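Local coordinates for ubiquitin-conjugating enzyme E2, putative (Plasmodium falciparum, PDB 2Q0V), which probably takes part in ubiquitin transfer as a member of the ubiquitin-conjugating E2 family, with similarity to the UEV-type variants, at residues 87-92 / 126-131. Sequence-based numbering, arbitrary orientation.
Sequences SPPTVK and ETILIS
V91, in the outermost strand, 90-93, and I128, in helix 125-135, stand with their CA atoms 8.5 Å apart, and the contact across is apolar side-chain packing, to which P89 adds from just before the strand. I128 makes both touches, one with each branch. Its longer arm is extended (chi2 168°) and carries CD1 against the CG-CD side of the P89 ring, where I128 CD1 lies 3.6 Å from P89 CG and almost as near P89 CD. The shorter branch, CG2, lies anti to the backbone N and passes alongside V91, where I128 CG2 and V91 CG2 are 3.8 Å apart; the two side chains overlap in antiparallel fashion. P89 and V91 thus each touch one branch of the same isoleucine, and all three residues are buried. Within the helix, S131 OG adds a bond of 2.9 Å to T127 O, tilted 29° from the carbonyl plane, beside the helical bond from S131 N. The contact lies close to the centre of the chain and joins helix 125-135 to the antiparallel sheet of the E2 fold. V91 also touches L76, and P89 touches I78, both in strand 73-79, while W119 and Y84 pack on P89. I115 of the short helix 114-117 packs against I128, and L129 extends the same hydrophobic layer across the sheet to I78, F44 and V42.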
loop_
_atom_site.group_PDB
_atom_site.type_symbol
_atom_site.label_atom_id
_atom_site.label_comp_id
_atom_site.label_asym_id
_atom_site.label_seq_id
_atom_site.Cartn_x
_atom_site.Cartn_y
_atom_site.Cartn_z
ATOM N N SER A 87 -6.120 11.725 -6.587
ATOM C CA SER A 87 -4.967 12.049 -5.764
ATOM C C SER A 87 -4.426 10.779 -5.100
ATOM O O SER A 87 -5.203 9.874 -4.812
ATOM C CB SER A 87 -5.366 13.064 -4.690
ATOM O OG SER A 87 -5.634 14.333 -5.283
ATOM N N PRO A 88 -3.094 10.716 -4.848
ATOM C CA PRO A 88 -2.547 9.515 -4.218
ATOM C C PRO A 88 -3.017 9.360 -2.773
ATOM O O PRO A 88 -3.250 10.356 -2.087
ATOM C CB PRO A 88 -1.032 9.738 -4.292
ATOM C CG PRO A 88 -0.877 11.196 -4.308
ATOM C CD PRO A 88 -2.028 11.704 -5.129
ATOM N N PRO A 89 -3.141 8.114 -2.293
ATOM C CA PRO A 89 -3.425 7.965 -0.873
ATOM C C PRO A 89 -2.163 8.281 -0.077
ATOM O O PRO A 89 -1.085 8.425 -0.668
ATOM C CB PRO A 89 -3.769 6.478 -0.733
ATOM C CG PRO A 89 -3.774 5.903 -2.097
ATOM C CD PRO A 89 -3.017 6.819 -2.979
ATOM N N THR A 90 -2.295 8.414 1.243
ATOM C CA THR A 90 -1.128 8.477 2.121
ATOM C C THR A 90 -0.837 7.060 2.571
ATOM O O THR A 90 -1.764 6.269 2.839
ATOM C CB THR A 90 -1.313 9.399 3.396
ATOM O OG1 THR A 90 -2.308 8.852 4.273
ATOM C CG2 THR A 90 -1.695 10.807 3.019
ATOM N N VAL A 91 0.455 6.749 2.653
ATOM C CA VAL A 91 0.912 5.416 2.976
ATOM C C VAL A 91 1.850 5.498 4.170
ATOM O O VAL A 91 2.807 6.277 4.167
ATOM C CB VAL A 91 1.638 4.735 1.752
ATOM C CG1 VAL A 91 1.980 3.268 2.050
ATOM C CG2 VAL A 91 0.813 4.858 0.476
ATOM N N LYS A 92 1.570 4.694 5.194
ATOM C CA LYS A 92 2.510 4.525 6.294
ATOM C C LYS A 92 2.617 3.104 6.845
ATOM O O LYS A 92 1.628 2.350 6.944
ATOM C CB LYS A 92 2.300 5.554 7.422
ATOM C CG LYS A 92 0.943 5.614 8.049
ATOM C CD LYS A 92 0.726 7.000 8.693
ATOM C CE LYS A 92 0.539 8.124 7.625
ATOM N NZ LYS A 92 0.327 9.545 8.161
ATOM N N GLU A 126 -3.519 -1.764 -4.486
ATOM C CA GLU A 126 -2.690 -2.889 -4.884
ATOM C C GLU A 126 -1.377 -2.478 -5.580
ATOM O O GLU A 126 -0.305 -2.962 -5.191
ATOM C CB GLU A 126 -3.504 -3.880 -5.703
ATOM C CG GLU A 126 -2.733 -5.021 -6.328
ATOM C CD GLU A 126 -3.652 -6.039 -7.046
ATOM O OE1 GLU A 126 -4.916 -5.907 -6.962
ATOM O OE2 GLU A 126 -3.103 -6.974 -7.698
ATOM N N THR A 127 -1.451 -1.563 -6.547
ATOM C CA THR A 127 -0.234 -1.002 -7.195
ATOM C C THR A 127 0.815 -0.517 -6.193
ATOM O O THR A 127 2.021 -0.697 -6.402
ATOM C CB THR A 127 -0.553 0.201 -8.147
ATOM O OG1 THR A 127 -1.716 -0.092 -8.917
ATOM C CG2 THR A 127 0.575 0.447 -9.105
ATOM N N ILE A 128 0.340 0.134 -5.135
ATOM C CA ILE A 128 1.210 0.678 -4.101
ATOM C C ILE A 128 1.878 -0.481 -3.347
ATOM O O ILE A 128 3.079 -0.525 -3.214
ATOM C CB ILE A 128 0.410 1.570 -3.119
ATOM C CG1 ILE A 128 -0.179 2.804 -3.847
ATOM C CG2 ILE A 128 1.282 1.918 -1.872
ATOM C CD1 ILE A 128 -1.244 3.577 -3.000
ATOM N N LEU A 129 1.077 -1.442 -2.923
ATOM C CA LEU A 129 1.573 -2.603 -2.206
ATOM C C LEU A 129 2.600 -3.361 -3.028
ATOM O O LEU A 129 3.703 -3.560 -2.551
ATOM C CB LEU A 129 0.411 -3.468 -1.702
ATOM C CG LEU A 129 -0.490 -2.690 -0.725
ATOM C CD1 LEU A 129 -1.724 -3.473 -0.290
ATOM C CD2 LEU A 129 0.288 -2.055 0.483
ATOM N N ILE A 130 2.261 -3.697 -4.276
ATOM C CA ILE A 130 3.194 -4.231 -5.274
ATOM C C ILE A 130 4.468 -3.422 -5.466
ATOM O O ILE A 130 5.563 -3.952 -5.482
ATOM C CB ILE A 130 2.507 -4.379 -6.638
ATOM C CG1 ILE A 130 1.392 -5.412 -6.553
ATOM C CG2 ILE A 130 3.538 -4.793 -7.757
ATOM C CD1 ILE A 130 0.585 -5.546 -7.938
ATOM N N SER A 131 4.324 -2.119 -5.596
ATOM C CA SER A 131 5.481 -1.226 -5.714
ATOM C C SER A 131 6.410 -1.246 -4.535
ATOM O O SER A 131 7.620 -1.136 -4.711
ATOM C CB SER A 131 5.022 0.197 -5.971
ATOM O OG SER A 131 4.643 0.278 -7.314
#